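Long-range contacts in glutamyl endopeptidase (Staphylococcus epidermidis, PDB 6PYM), which cleaves peptide bonds as a secreted S1B-family serine protease, with a preference for sites that follow glutamate or aspartate: residues A21-Y26 with I63-S68; P67-E72 with P139-W144; A115-N120 with V196-F201; E45-K50 with N208-I213; E127-T132 with G148-I153. The protein carries 1 engineered substitution. All blocks are in the same frame, centred on the assembly; numbering follows the deposited sequence.

Interaction 1. Residues A21-Y26 with I63-S68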
# COMPACT_ATOMS: atom_id res chain seq x y z
N ALA A 21 -4.64 -4.14 7.38
CA ALA A 21 -4.03 -2.84 7.10
C ALA A 21 -4.06 -2.49 5.61
O ALA A 21 -3.85 -1.33 5.26
CB ALA A 21 -2.60 -2.81 7.62
N VAL A 22 -4.26 -3.48 4.74
CA VAL A 22 -4.36 -3.22 3.31
C VAL A 22 -5.61 -2.39 3.04
O VAL A 22 -6.70 -2.72 3.53
CB VAL A 22 -4.37 -4.55 2.54
CG1 VAL A 22 -4.47 -4.29 1.04
CG2 VAL A 22 -3.13 -5.37 2.87
N SER A 23 -5.46 -1.30 2.27
CA SER A 23 -6.51 -0.30 2.18
C SER A 23 -6.82 0.08 0.74
O SER A 23 -5.93 0.16 -0.11
CB SER A 23 -6.12 0.96 2.94
OG SER A 23 -5.85 0.68 4.31
N PHE A 24 -8.10 0.34 0.49
CA PHE A 24 -8.62 0.77 -0.80
C PHE A 24 -8.77 2.29 -0.79
O PHE A 24 -9.28 2.86 0.19
CB PHE A 24 -9.98 0.10 -1.02
CG PHE A 24 -10.78 0.65 -2.16
CD1 PHE A 24 -10.42 0.39 -3.47
CD2 PHE A 24 -11.93 1.40 -1.92
CE1 PHE A 24 -11.18 0.89 -4.53
CE2 PHE A 24 -12.69 1.89 -2.96
CZ PHE A 24 -12.32 1.64 -4.26
N ILE A 25 -8.33 2.94 -1.86
CA ILE A 25 -8.35 4.40 -1.96
C ILE A 25 -9.26 4.80 -3.11
O ILE A 25 -9.13 4.27 -4.22
CB ILE A 25 -6.94 4.96 -2.17
CG1 ILE A 25 -6.04 4.57 -0.99
CG2 ILE A 25 -6.98 6.47 -2.32
CD1 ILE A 25 -4.64 5.17 -1.06
N TYR A 26 -10.16 5.74 -2.85
CA TYR A 26 -11.13 6.21 -3.84
C TYR A 26 -11.05 7.73 -3.90
O TYR A 26 -11.15 8.40 -2.87
CB TYR A 26 -12.54 5.77 -3.43
CG TYR A 26 -13.63 6.07 -4.44
CD1 TYR A 26 -14.31 7.29 -4.42
CD2 TYR A 26 -13.99 5.13 -5.39
CE1 TYR A 26 -15.32 7.56 -5.34
CE2 TYR A 26 -15.00 5.40 -6.32
CZ TYR A 26 -15.66 6.60 -6.28
OH TYR A 26 -16.66 6.85 -7.20
N ILE A 63 -9.85 12.48 -0.73
CA ILE A 63 -9.37 11.10 -0.71
C ILE A 63 -10.13 10.33 0.36
O ILE A 63 -10.11 10.71 1.54
CB ILE A 63 -7.86 11.05 -0.45
CG1 ILE A 63 -7.12 11.95 -1.43
CG2 ILE A 63 -7.38 9.61 -0.56
CD1 ILE A 63 -5.65 12.09 -1.11
N SER A 64 -10.75 9.22 -0.03
CA SER A 64 -11.37 8.28 0.90
C SER A 64 -10.49 7.04 1.02
O SER A 64 -10.08 6.46 0.01
CB SER A 64 -12.74 7.85 0.39
OG SER A 64 -13.68 8.92 0.43
N VAL A 65 -10.25 6.61 2.26
CA VAL A 65 -9.43 5.44 2.56
C VAL A 65 -10.29 4.43 3.28
O VAL A 65 -10.87 4.74 4.33
CB VAL A 65 -8.22 5.83 3.43
CG1 VAL A 65 -7.39 4.59 3.77
CG2 VAL A 65 -7.37 6.88 2.74
N HIS A 66 -10.35 3.21 2.75
CA HIS A 66 -11.18 2.14 3.30
C HIS A 66 -10.27 0.99 3.68
O HIS A 66 -9.97 0.12 2.85
CB HIS A 66 -12.21 1.68 2.26
CG HIS A 66 -13.20 2.72 1.83
ND1 HIS A 66 -12.98 3.64 0.82
CD2 HIS A 66 -14.47 2.94 2.26
CE1 HIS A 66 -14.06 4.38 0.66
NE2 HIS A 66 -14.98 3.98 1.52
N PRO A 67 -9.79 0.92 4.92
CA PRO A 67 -8.94 -0.21 5.31
C PRO A 67 -9.77 -1.47 5.35
O PRO A 67 -10.93 -1.47 5.79
CB PRO A 67 -8.45 0.19 6.71
CG PRO A 67 -9.53 1.07 7.25
CD PRO A 67 -10.09 1.82 6.06
N SER A 68 -9.19 -2.57 4.87
CA SER A 68 -9.83 -3.87 4.90
C SER A 68 -11.04 -3.96 3.99
O SER A 68 -11.90 -4.83 4.20
CB SER A 68 -10.23 -4.33 6.32
OG SER A 68 -9.44 -3.75 7.35
O HOH W 1 -13.50 10.22 -1.86
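Phe-24 and His-66 pair across the seam that closes the six-stranded antiparallel barrel, one half of the chymotrypsin-like double-barrel fold. Strand 22-27 begins the strand order and strand 64-67 ends it, and their backbones join the sheet to itself. Phe-24 N donates to His-66 O over 3.0 Å, and His-66 N returns a bond to Phe-24 O at 2.8 Å. Tyr-26 and Ser-64 form a second hydrogen-bonded pair of the same kind. Ser-23 and Pro-67 form a non-hydrogen-bonded pair, and beyond them Ser-68 N donates to Val-22 O at 2.8 Å.

The side chains divide between two faces. Ser-23, Ile-25, Val-65 and Pro-67 share the face on which Ile-46, Leu-97 and Val-99 also pack. Here Ser-23 OG, anti to its own carbonyl carbon (chi1 -57°), rests 3.4 Å from Pro-67 CA while donating a hydrogen bond to Ala-21 O. Ile-25, on this same face, sets its CG2 against the CG2 of Ile-63 at 3.6 Å, the two side chains lying side by side.

Phe-24 and His-66 occupy the other face and point the same way. His-66 ND1 comes to the edge of the phenyl ring, 3.7 Å from Phe-24 CD2, with the ring planes inclined by 43°. Farther out, Tyr-75 stacks on the imidazole and Tyr-134 meets the Phe-24 ring edge-to-face. At the end of the ladder a water donates to Tyr-26 O and makes a short hydrogen bond of 2.6 Å with Ser-64 OG.

Interaction 2. Residues P67-E72 with P139-W144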
# COMPACT_ATOMS: atom_id res chain seq x y z
N PRO A 67 -9.79 0.92 4.92
CA PRO A 67 -8.94 -0.21 5.31
C PRO A 67 -9.77 -1.47 5.35
O PRO A 67 -10.93 -1.47 5.79
CB PRO A 67 -8.45 0.19 6.71
CG PRO A 67 -9.53 1.07 7.25
CD PRO A 67 -10.09 1.82 6.06
N SER A 68 -9.19 -2.57 4.87
CA SER A 68 -9.83 -3.87 4.90
C SER A 68 -11.04 -3.96 3.99
O SER A 68 -11.90 -4.83 4.20
CB SER A 68 -10.23 -4.33 6.32
OG SER A 68 -9.44 -3.75 7.35
N ALA A 69 -11.15 -3.09 2.99
CA ALA A 69 -12.30 -3.15 2.09
C ALA A 69 -12.40 -4.53 1.47
O ALA A 69 -11.39 -5.13 1.07
CB ALA A 69 -12.16 -2.11 0.99
N LYS A 70 -13.63 -5.05 1.40
CA LYS A 70 -13.87 -6.39 0.88
C LYS A 70 -14.56 -6.39 -0.47
O LYS A 70 -14.25 -7.25 -1.31
CB LYS A 70 -14.69 -7.22 1.88
CG LYS A 70 -14.89 -8.66 1.42
CD LYS A 70 -15.58 -9.50 2.46
CE LYS A 70 -15.78 -10.92 1.95
NZ LYS A 70 -16.59 -10.96 0.71
N ASN A 71 -15.49 -5.47 -0.69
CA ASN A 71 -16.06 -5.18 -2.01
C ASN A 71 -16.74 -3.82 -1.93
O ASN A 71 -16.75 -3.18 -0.88
CB ASN A 71 -16.98 -6.30 -2.51
CG ASN A 71 -18.17 -6.54 -1.59
OD1 ASN A 71 -19.01 -5.66 -1.41
ND2 ASN A 71 -18.26 -7.74 -1.04
N GLU A 72 -17.32 -3.39 -3.05
CA GLU A 72 -17.92 -2.06 -3.17
C GLU A 72 -19.06 -1.84 -2.19
O GLU A 72 -19.37 -0.68 -1.87
CB GLU A 72 -18.41 -1.88 -4.62
CG GLU A 72 -18.87 -0.49 -4.99
CD GLU A 72 -19.29 -0.39 -6.45
OE1 GLU A 72 -19.42 -1.45 -7.11
OE2 GLU A 72 -19.47 0.74 -6.93
N PRO A 139 -13.48 -6.67 -9.49
CA PRO A 139 -14.59 -5.82 -9.04
C PRO A 139 -14.10 -4.78 -8.04
O PRO A 139 -13.17 -5.02 -7.26
CB PRO A 139 -15.57 -6.82 -8.41
CG PRO A 139 -15.27 -8.11 -9.10
CD PRO A 139 -13.78 -8.10 -9.30
N LEU A 140 -14.74 -3.61 -8.08
CA LEU A 140 -14.27 -2.48 -7.30
C LEU A 140 -14.15 -2.84 -5.82
O LEU A 140 -15.03 -3.49 -5.25
CB LEU A 140 -15.22 -1.29 -7.48
CG LEU A 140 -14.77 0.04 -6.87
CD1 LEU A 140 -13.53 0.57 -7.57
CD2 LEU A 140 -15.90 1.06 -6.92
N ALA A 141 -13.03 -2.44 -5.22
CA ALA A 141 -12.79 -2.59 -3.79
C ALA A 141 -12.64 -4.03 -3.34
O ALA A 141 -12.83 -4.33 -2.16
CB ALA A 141 -13.82 -1.83 -2.95
N THR A 142 -12.29 -4.94 -4.25
CA THR A 142 -11.94 -6.30 -3.87
C THR A 142 -10.43 -6.44 -3.72
O THR A 142 -9.66 -5.91 -4.53
CB THR A 142 -12.50 -7.36 -4.83
OG1 THR A 142 -11.99 -7.17 -6.17
CG2 THR A 142 -14.03 -7.33 -4.84
N MET A 143 -10.02 -7.15 -2.68
CA MET A 143 -8.61 -7.27 -2.32
C MET A 143 -8.03 -8.55 -2.92
O MET A 143 -8.64 -9.62 -2.81
CB MET A 143 -8.47 -7.30 -0.80
CG MET A 143 -7.03 -7.27 -0.34
SD MET A 143 -6.77 -7.60 1.42
CE MET A 143 -7.65 -6.24 2.19
N TRP A 144 -6.86 -8.43 -3.56
CA TRP A 144 -6.21 -9.54 -4.23
C TRP A 144 -4.75 -9.58 -3.84
O TRP A 144 -4.09 -8.54 -3.75
CB TRP A 144 -6.34 -9.43 -5.78
CG TRP A 144 -7.74 -9.52 -6.21
CD1 TRP A 144 -8.72 -8.59 -6.03
CD2 TRP A 144 -8.37 -10.64 -6.85
NE1 TRP A 144 -9.92 -9.05 -6.51
CE2 TRP A 144 -9.73 -10.31 -7.02
CE3 TRP A 144 -7.92 -11.88 -7.30
CZ2 TRP A 144 -10.64 -11.18 -7.63
CZ3 TRP A 144 -8.83 -12.75 -7.89
CH2 TRP A 144 -10.17 -12.38 -8.05
O HOH W 2 -12.07 -8.96 -1.60
O HOH W 3 -17.20 -4.98 -5.73
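Leu-140 and Glu-72 meet through their side chains, which cross obliquely: the CD2 methyl of Leu-140 lies 3.6 Å from Glu-72 OE2 and also touches the CD and CG of that residue. Beside them Ala-141 turns its CB toward the other segment, 3.7 Å from Asn-71 C. Thr-142 contributes its methyl, with CG2 at 3.5 Å from Lys-70 O and also against Asn-71 CB. At the far end Met-143 CE, on a chain bent at its last torsion, brushes Ser-68 CA and Ala-69 O.

Two waters bridge the backbones. One donates to Lys-70 O and accepts from Met-143 N; the other donates to Leu-140 O, at 2.7 Å, and accepts from Glu-72 N.

What positions these groups is a type II beta turn from Pro-139 to Thr-142, with Ala-141 at the corner that takes a positive phi (67°). Pro-139 O receives two bonds from Thr-142, one from the backbone N and one of 2.7 Å from OG1. The same hydroxyl oxygen accepts from Trp-144 NE1 at 2.8 Å and lies in the plane of the indole. On the opposing segment, Lys-70 and Asn-71 form a classic beta bulge facing Asp-74, and Asn-71 OD1 accepts from Asn-73 N. Tyr-134 OH is hydrogen-bonded to Ala-69 O.

The turn, leading into a strand of the second sheet, thus meets the loop that leaves the first barrel. Its chemistry implies an interface of methyl groups set against carbons and carbonyl or carboxylate oxygens, with CA-H...O contacts, whose clear hydrogen-bonded links pass through water.

Interaction 3. Residues A115-N120 with V196-F201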
# COMPACT_ATOMS: atom_id res chain seq x y z
N ALA A 115 0.47 -2.03 9.97
CA ALA A 115 1.38 -3.02 9.42
C ALA A 115 2.77 -2.88 10.03
O ALA A 115 3.19 -1.79 10.43
CB ALA A 115 1.48 -2.86 7.91
N THR A 116 3.47 -4.00 10.11
CA THR A 116 4.87 -4.00 10.49
C THR A 116 5.72 -3.73 9.26
O THR A 116 5.53 -4.36 8.22
CB THR A 116 5.25 -5.36 11.08
OG1 THR A 116 4.44 -5.63 12.23
CG2 THR A 116 6.72 -5.38 11.48
N ILE A 117 6.65 -2.78 9.37
CA ILE A 117 7.60 -2.45 8.32
C ILE A 117 8.84 -3.30 8.52
O ILE A 117 9.34 -3.44 9.64
CB ILE A 117 7.97 -0.96 8.40
CG1 ILE A 117 6.72 -0.07 8.44
CG2 ILE A 117 8.93 -0.59 7.28
CD1 ILE A 117 5.82 -0.19 7.23
N SER A 118 9.39 -3.82 7.43
CA SER A 118 10.67 -4.52 7.51
C SER A 118 11.83 -3.54 7.57
O SER A 118 11.84 -2.51 6.89
CB SER A 118 10.85 -5.42 6.29
OG SER A 118 12.10 -6.10 6.34
N SER A 119 12.83 -3.87 8.40
CA SER A 119 14.11 -3.17 8.36
C SER A 119 14.84 -3.43 7.05
O SER A 119 15.77 -2.68 6.71
CB SER A 119 14.99 -3.65 9.50
OG SER A 119 15.43 -4.97 9.25
N ASN A 120 14.44 -4.47 6.32
CA ASN A 120 15.03 -4.85 5.04
C ASN A 120 16.47 -5.33 5.15
O ASN A 120 17.16 -5.45 4.14
CB ASN A 120 14.83 -3.78 3.95
CG ASN A 120 13.48 -3.89 3.28
OD1 ASN A 120 13.06 -4.98 2.91
ND2 ASN A 120 12.79 -2.76 3.12
N VAL A 196 8.69 1.19 -4.35
CA VAL A 196 9.62 1.98 -3.55
C VAL A 196 10.14 1.09 -2.44
O VAL A 196 9.37 0.62 -1.59
CB VAL A 196 8.94 3.22 -2.95
CG1 VAL A 196 9.96 4.06 -2.17
CG2 VAL A 196 8.28 4.04 -4.05
N TYR A 197 11.44 0.86 -2.44
CA TYR A 197 12.09 0.02 -1.44
C TYR A 197 12.26 0.80 -0.14
O TYR A 197 12.77 1.93 -0.15
CB TYR A 197 13.46 -0.38 -1.98
CG TYR A 197 14.25 -1.35 -1.15
CD1 TYR A 197 13.67 -2.52 -0.66
CD2 TYR A 197 15.60 -1.14 -0.90
CE1 TYR A 197 14.41 -3.43 0.06
CE2 TYR A 197 16.34 -2.05 -0.18
CZ TYR A 197 15.74 -3.19 0.30
OH TYR A 197 16.47 -4.10 1.02
N ILE A 198 11.83 0.21 0.97
CA ILE A 198 11.90 0.91 2.24
C ILE A 198 13.30 0.75 2.82
O ILE A 198 13.54 -0.07 3.71
CB ILE A 198 10.76 0.47 3.17
CG1 ILE A 198 9.41 0.80 2.53
CG2 ILE A 198 10.88 1.13 4.55
CD1 ILE A 198 8.20 0.16 3.20
N ASN A 199 14.24 1.51 2.28
CA ASN A 199 15.62 1.46 2.73
C ASN A 199 15.80 2.33 3.98
O ASN A 199 14.84 2.85 4.55
CB ASN A 199 16.58 1.80 1.59
CG ASN A 199 16.53 3.27 1.19
OD1 ASN A 199 15.88 4.10 1.82
ND2 ASN A 199 17.27 3.60 0.13
N ASP A 200 17.05 2.50 4.41
CA ASP A 200 17.31 3.22 5.66
C ASP A 200 16.83 4.67 5.59
O ASP A 200 16.32 5.21 6.57
CB ASP A 200 18.79 3.15 6.02
CG ASP A 200 19.23 1.76 6.43
OD1 ASP A 200 18.36 0.95 6.82
OD2 ASP A 200 20.45 1.49 6.39
N PHE A 201 16.99 5.32 4.43
CA PHE A 201 16.53 6.69 4.30
C PHE A 201 15.01 6.78 4.35
O PHE A 201 14.46 7.72 4.93
CB PHE A 201 17.08 7.30 3.01
CG PHE A 201 18.58 7.38 2.98
CD1 PHE A 201 19.25 8.35 3.69
CD2 PHE A 201 19.32 6.46 2.25
CE1 PHE A 201 20.63 8.42 3.67
CE2 PHE A 201 20.70 6.53 2.22
CZ PHE A 201 21.36 7.51 2.93
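Tyr-197 holds CG anti to its backbone N (chi1 -175°), while chi1 of Asn-120 (-84°) sets its CG toward the phenol, the two side chains reaching toward each other tip to tip. Tyr-197 CE1 lies 3.4 Å from Asn-120 CG, and the amide and ring planes are 38° apart. The phenol OH rests at the same distance, 3.4 Å, from Asn-120 CB.

The amide also makes the polar link between the segments. Asn-120 ND2 donates to Ile-198 O over 2.9 Å; the carbonyl oxygen lies in the amide plane, whereas the donor stands well above the plane of the carbonyl. Ile-181 O is a second acceptor for ND2; with the Thr-123 hydroxyl bonded to OD1, both are consistent with this amide orientation. Ile-198 O in turn accepts from Gln-203 NE2 as well.

Ile-117 CG2 and Ile-198 CG2 meet at 3.8 Å as their side chains cross at about a right angle. Ser-118 forms an ST turn by accepting from Asn-120 N, and Ile-198 centres an inverse gamma turn whose bond, Asn-199 N to Tyr-197 O, is weak. The packing is consistent with the chymotrypsin-like fold, in which a linker joins two barrels and a C-terminal helix, here N-capped by Asn-199, ends the chain.

Interaction 4. Residues E45-K50 with N208-I213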
# COMPACT_ATOMS: atom_id res chain seq x y z
N GLU A 45 -2.19 7.17 9.86
CA GLU A 45 -1.37 7.27 8.66
C GLU A 45 -1.41 6.02 7.81
O GLU A 45 -1.33 4.90 8.33
CB GLU A 45 0.10 7.55 9.02
CG GLU A 45 0.37 8.94 9.56
CD GLU A 45 0.10 9.10 11.05
OE1 GLU A 45 0.03 8.08 11.78
OE2 GLU A 45 -0.02 10.26 11.48
N ILE A 46 -1.46 6.23 6.50
CA ILE A 46 -1.23 5.19 5.51
C ILE A 46 -0.04 5.59 4.65
O ILE A 46 0.32 6.77 4.55
CB ILE A 46 -2.46 4.88 4.62
CG1 ILE A 46 -2.74 6.03 3.64
CG2 ILE A 46 -3.69 4.58 5.47
CD1 ILE A 46 -3.65 5.63 2.49
N LEU A 47 0.57 4.60 4.03
CA LEU A 47 1.49 4.81 2.91
C LEU A 47 0.78 4.49 1.61
O LEU A 47 -0.02 3.55 1.52
CB LEU A 47 2.73 3.92 3.01
CG LEU A 47 3.49 4.05 4.33
CD1 LEU A 47 4.72 3.15 4.32
CD2 LEU A 47 3.85 5.50 4.64
N THR A 48 1.09 5.28 0.58
CA THR A 48 0.64 5.06 -0.78
C THR A 48 1.64 5.76 -1.71
O THR A 48 2.76 6.10 -1.29
CB THR A 48 -0.82 5.51 -0.93
OG1 THR A 48 -1.30 5.18 -2.24
CG2 THR A 48 -0.96 7.01 -0.71
N ASN A 49 1.25 5.97 -2.97
CA ASN A 49 2.12 6.63 -3.93
C ASN A 49 1.84 8.13 -4.00
O ASN A 49 0.71 8.58 -3.79
CB ASN A 49 1.91 6.10 -5.35
CG ASN A 49 2.23 4.63 -5.52
OD1 ASN A 49 1.65 3.99 -6.40
ND2 ASN A 49 3.16 4.09 -4.74
N LYS A 50 2.87 8.89 -4.38
CA LYS A 50 2.66 10.28 -4.78
C LYS A 50 1.64 10.39 -5.89
O LYS A 50 0.76 11.26 -5.86
CB LYS A 50 3.97 10.93 -5.23
CG LYS A 50 4.97 11.14 -4.12
CD LYS A 50 6.28 11.67 -4.65
CE LYS A 50 7.24 11.96 -3.51
NZ LYS A 50 8.61 12.31 -3.99
N ASN A 208 10.32 9.95 11.41
CA ASN A 208 10.21 11.38 11.67
C ASN A 208 8.82 11.94 11.42
O ASN A 208 8.57 13.10 11.77
CB ASN A 208 11.28 12.13 10.88
CG ASN A 208 12.65 11.87 11.44
OD1 ASN A 208 12.83 11.82 12.65
ND2 ASN A 208 13.62 11.67 10.56
N ASN A 209 7.92 11.15 10.85
CA ASN A 209 6.55 11.59 10.61
C ASN A 209 5.51 10.71 11.27
O ASN A 209 4.36 11.16 11.42
CB ASN A 209 6.26 11.64 9.11
CG ASN A 209 6.97 12.76 8.44
OD1 ASN A 209 6.47 13.89 8.44
ND2 ASN A 209 8.14 12.49 7.88
N ILE A 210 5.86 9.50 11.69
CA ILE A 210 4.92 8.52 12.19
C ILE A 210 5.56 7.94 13.44
O ILE A 210 6.29 6.93 13.37
CB ILE A 210 4.66 7.42 11.14
CG1 ILE A 210 4.28 8.04 9.79
CG2 ILE A 210 3.57 6.48 11.61
CD1 ILE A 210 4.14 7.04 8.67
N PRO A 211 5.37 8.57 14.61
CA PRO A 211 6.21 8.21 15.76
C PRO A 211 6.03 6.77 16.21
O PRO A 211 6.98 6.19 16.75
CB PRO A 211 5.81 9.23 16.83
CG PRO A 211 4.49 9.78 16.38
CD PRO A 211 4.50 9.72 14.88
N ASP A 212 4.86 6.19 15.96
CA ASP A 212 4.54 4.82 16.33
C ASP A 212 4.87 3.80 15.25
O ASP A 212 4.46 2.65 15.37
CB ASP A 212 3.07 4.69 16.77
CG ASP A 212 2.08 5.11 15.68
OD1 ASP A 212 2.47 5.81 14.73
OD2 ASP A 212 0.88 4.76 15.79
N ILE A 213 5.62 4.19 14.21
CA ILE A 213 5.98 3.24 13.16
C ILE A 213 6.65 2.01 13.76
O ILE A 213 7.52 2.12 14.63
CB ILE A 213 6.84 3.92 12.08
CG1 ILE A 213 6.84 3.08 10.80
CG2 ILE A 213 8.26 4.18 12.57
CD1 ILE A 213 5.60 3.26 9.95
O HOH W 4 1.35 8.20 14.17
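Glu-45 and Ile-210 supply most of the apolar contact, their side chains sliding past each other in opposite directions. The aliphatic part of the glutamate does the touching: its CG lies 4.0 Å from Ile-210 CG1, and its CB is close to the CD1 methyl. The bend at chi2 (84°) turns CD aside from the extended course; Glu-45 OE1 lies 3.9 Å from Ile-210 CG2. Leu-47 adds a looser contact, CD2 to Ile-210 CD1 at 4.3 Å. Ile-96 and Val-41 of the neighbouring strands also pack against Ile-210, which is therefore buried among the aliphatic side chains of three strands.

These strands belong to the first barrel of the chymotrypsin-like fold, and segment 208-213 is the exit of the C-terminal helix, which lies against that barrel as in other trypsin-like proteases. A type I beta turn from Ile-210 to Ile-213 redirects the chain, closed by the bond from Ile-213 N to Ile-210 O.

The polar contacts are indirect. Glu-45 OE1 and Asp-212 OD1 stand 4.5 Å apart, like charges that would be expected to repel. One water lies between them and donates to both, 2.7 Å from Glu-45 OE1 and equally far from Asp-212 OD1; spending both of its protons in this way probably eases the repulsion. Each carboxylate has a second tie through its other oxygen. Glu-45 OE2 forms a salt bridge with Arg-98 NE, which would help to offset the clustered negative charge, and Asp-212 OD2 accepts from the backbone N of Glu-43.

Interaction 5. Residues E127-T132 with G148-I153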
# COMPACT_ATOMS: atom_id res chain seq x y z
N GLU A 127 13.87 -13.70 -3.36
CA GLU A 127 13.00 -13.92 -2.22
C GLU A 127 11.53 -13.95 -2.65
O GLU A 127 11.11 -13.19 -3.52
CB GLU A 127 13.23 -12.78 -1.24
CG GLU A 127 12.40 -12.81 -0.00
CD GLU A 127 12.84 -11.76 0.99
OE1 GLU A 127 13.99 -11.27 0.88
OE2 GLU A 127 12.05 -11.44 1.89
N ASN A 128 10.76 -14.84 -2.03
CA ASN A 128 9.34 -14.97 -2.32
C ASN A 128 8.56 -13.92 -1.56
O ASN A 128 8.71 -13.77 -0.34
CB ASN A 128 8.86 -16.36 -1.90
CG ASN A 128 9.44 -17.47 -2.75
OD1 ASN A 128 9.54 -17.35 -3.96
ND2 ASN A 128 9.83 -18.56 -2.10
N ILE A 129 7.70 -13.18 -2.27
CA ILE A 129 6.98 -12.05 -1.72
C ILE A 129 5.55 -12.06 -2.25
O ILE A 129 5.19 -12.83 -3.14
CB ILE A 129 7.67 -10.71 -2.07
CG1 ILE A 129 7.79 -10.57 -3.59
CG2 ILE A 129 9.05 -10.61 -1.39
CD1 ILE A 129 7.97 -9.15 -4.06
N THR A 130 4.73 -11.17 -1.68
CA THR A 130 3.40 -10.89 -2.20
C THR A 130 3.21 -9.39 -2.34
O THR A 130 3.85 -8.60 -1.63
CB THR A 130 2.29 -11.45 -1.30
OG1 THR A 130 2.47 -10.98 0.04
CG2 THR A 130 2.30 -12.97 -1.31
N VAL A 131 2.32 -9.00 -3.25
CA VAL A 131 1.83 -7.63 -3.36
C VAL A 131 0.32 -7.72 -3.25
O VAL A 131 -0.32 -8.43 -4.04
CB VAL A 131 2.28 -6.95 -4.66
CG1 VAL A 131 1.61 -5.58 -4.82
CG2 VAL A 131 3.78 -6.78 -4.65
N THR A 132 -0.26 -7.01 -2.29
CA THR A 132 -1.66 -7.18 -1.96
C THR A 132 -2.35 -5.83 -1.95
O THR A 132 -1.86 -4.88 -1.33
CB THR A 132 -1.79 -7.93 -0.63
OG1 THR A 132 -1.15 -9.19 -0.79
CG2 THR A 132 -3.26 -8.14 -0.25
N GLY A 148 4.97 -13.76 -6.13
CA GLY A 148 6.12 -13.85 -7.01
C GLY A 148 7.42 -13.66 -6.25
O GLY A 148 7.49 -13.90 -5.04
N LYS A 149 8.45 -13.24 -6.98
CA LYS A 149 9.80 -13.13 -6.44
C LYS A 149 10.42 -11.78 -6.74
O LYS A 149 10.15 -11.16 -7.77
CB LYS A 149 10.73 -14.21 -7.03
CG LYS A 149 10.41 -15.64 -6.61
CD LYS A 149 11.33 -16.62 -7.32
CE LYS A 149 11.29 -18.00 -6.68
NZ LYS A 149 11.95 -17.99 -5.34
N VAL A 150 11.31 -11.35 -5.84
CA VAL A 150 12.12 -10.16 -6.06
C VAL A 150 13.13 -10.43 -7.17
O VAL A 150 13.81 -11.47 -7.17
CB VAL A 150 12.85 -9.79 -4.77
CG1 VAL A 150 13.79 -8.60 -4.99
CG2 VAL A 150 11.87 -9.52 -3.64
N VAL A 151 13.26 -9.50 -8.11
CA VAL A 151 14.23 -9.64 -9.18
C VAL A 151 15.31 -8.56 -9.19
O VAL A 151 16.30 -8.72 -9.91
CB VAL A 151 13.57 -9.76 -10.57
CG1 VAL A 151 12.61 -10.95 -10.61
CG2 VAL A 151 12.88 -8.46 -10.97
N TYR A 152 15.15 -7.49 -8.42
CA TYR A 152 16.10 -6.38 -8.46
C TYR A 152 15.93 -5.56 -7.19
O TYR A 152 14.80 -5.31 -6.76
CB TYR A 152 15.83 -5.47 -9.67
CG TYR A 152 16.69 -4.23 -9.74
CD1 TYR A 152 16.32 -3.05 -9.11
CD2 TYR A 152 17.86 -4.22 -10.48
CE1 TYR A 152 17.11 -1.91 -9.19
CE2 TYR A 152 18.65 -3.09 -10.58
CZ TYR A 152 18.27 -1.94 -9.92
OH TYR A 152 19.06 -0.81 -10.01
N ILE A 153 17.05 -5.14 -6.61
CA ILE A 153 17.07 -4.20 -5.49
C ILE A 153 18.18 -3.19 -5.77
O ILE A 153 19.34 -3.58 -5.94
CB ILE A 153 17.32 -4.88 -4.14
CG1 ILE A 153 16.32 -6.02 -3.87
CG2 ILE A 153 17.26 -3.86 -3.01
CD1 ILE A 153 16.66 -6.83 -2.63
O HOH W 5 6.87 -17.05 -4.99
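Asn-128 and Lys-149 form an antiparallel non-hydrogen-bonded pair and Ile-129 and Gly-148 a hydrogen-bonded one, although the N-to-C directions of the two short strands are 106° apart, far from the 180° of a flat antiparallel pair, in a strongly coiled sheet. Ile-129 N donates to Gly-148 O at 2.9 Å, and Gly-148 N returns a bond to Ile-129 O. On the other side of Lys-149, Val-150 N reaches Glu-127 O at 3.0 Å. The same oxygen receives a CA-H contact from Lys-149 CA.

This ladder lies at the open end of the beta hairpin made by strands 128-133 and 143-154, part of the second barrel of the chymotrypsin-like fold.

Of the side chains, Asn-128 and Lys-149 lie side by side and point the same way. The lysine bends at its last torsion (chi4 -71°), bringing NZ to donate to Asn-128 OD1 at 2.8 Å from above the amide carbonyl plane. Asn-126 O is hydrogen-bonded to the same ammonium, while a water donates to Asn-128 OD1 and, weakly, to Gly-148 O. On the opposite face from Asn-128, Ile-129 meets Val-150 at about a right angle, CG2 to CG2 at 3.8 Å, with Tyr-160, Leu-162 and Val-173 also packed against the isoleucine.

How the interactions relate
Interaction 1 and strand 45-48 of interaction 4 belong to the first barrel and meet inside it, where Ile-25 CD1 lies 3.7 Å from Ile-46 CD1. Interaction 2 shares Pro-67 and Ser-68 with interaction 1, and Phe-24 CZ packs on Leu-140 CD1 at 3.7 Å. Interactions 2 and 5 use strand 143-154 and touch through Met-143 and Thr-132. Interaction 3 joins both halves: Ile-117 CG1 meets Ile-213 CD1 of interaction 4 at 3.8 Å, and Tyr-197 CE2 meets Ile-153 CG2 of interaction 5 at 3.5 Å. The predicted charge relay lies nearby: the side chain of Ile-25 is about 8 Å from that of Ala-169, the engineered residue at the serine position, and that of Leu-47 about 11 Å from that of Asp-93.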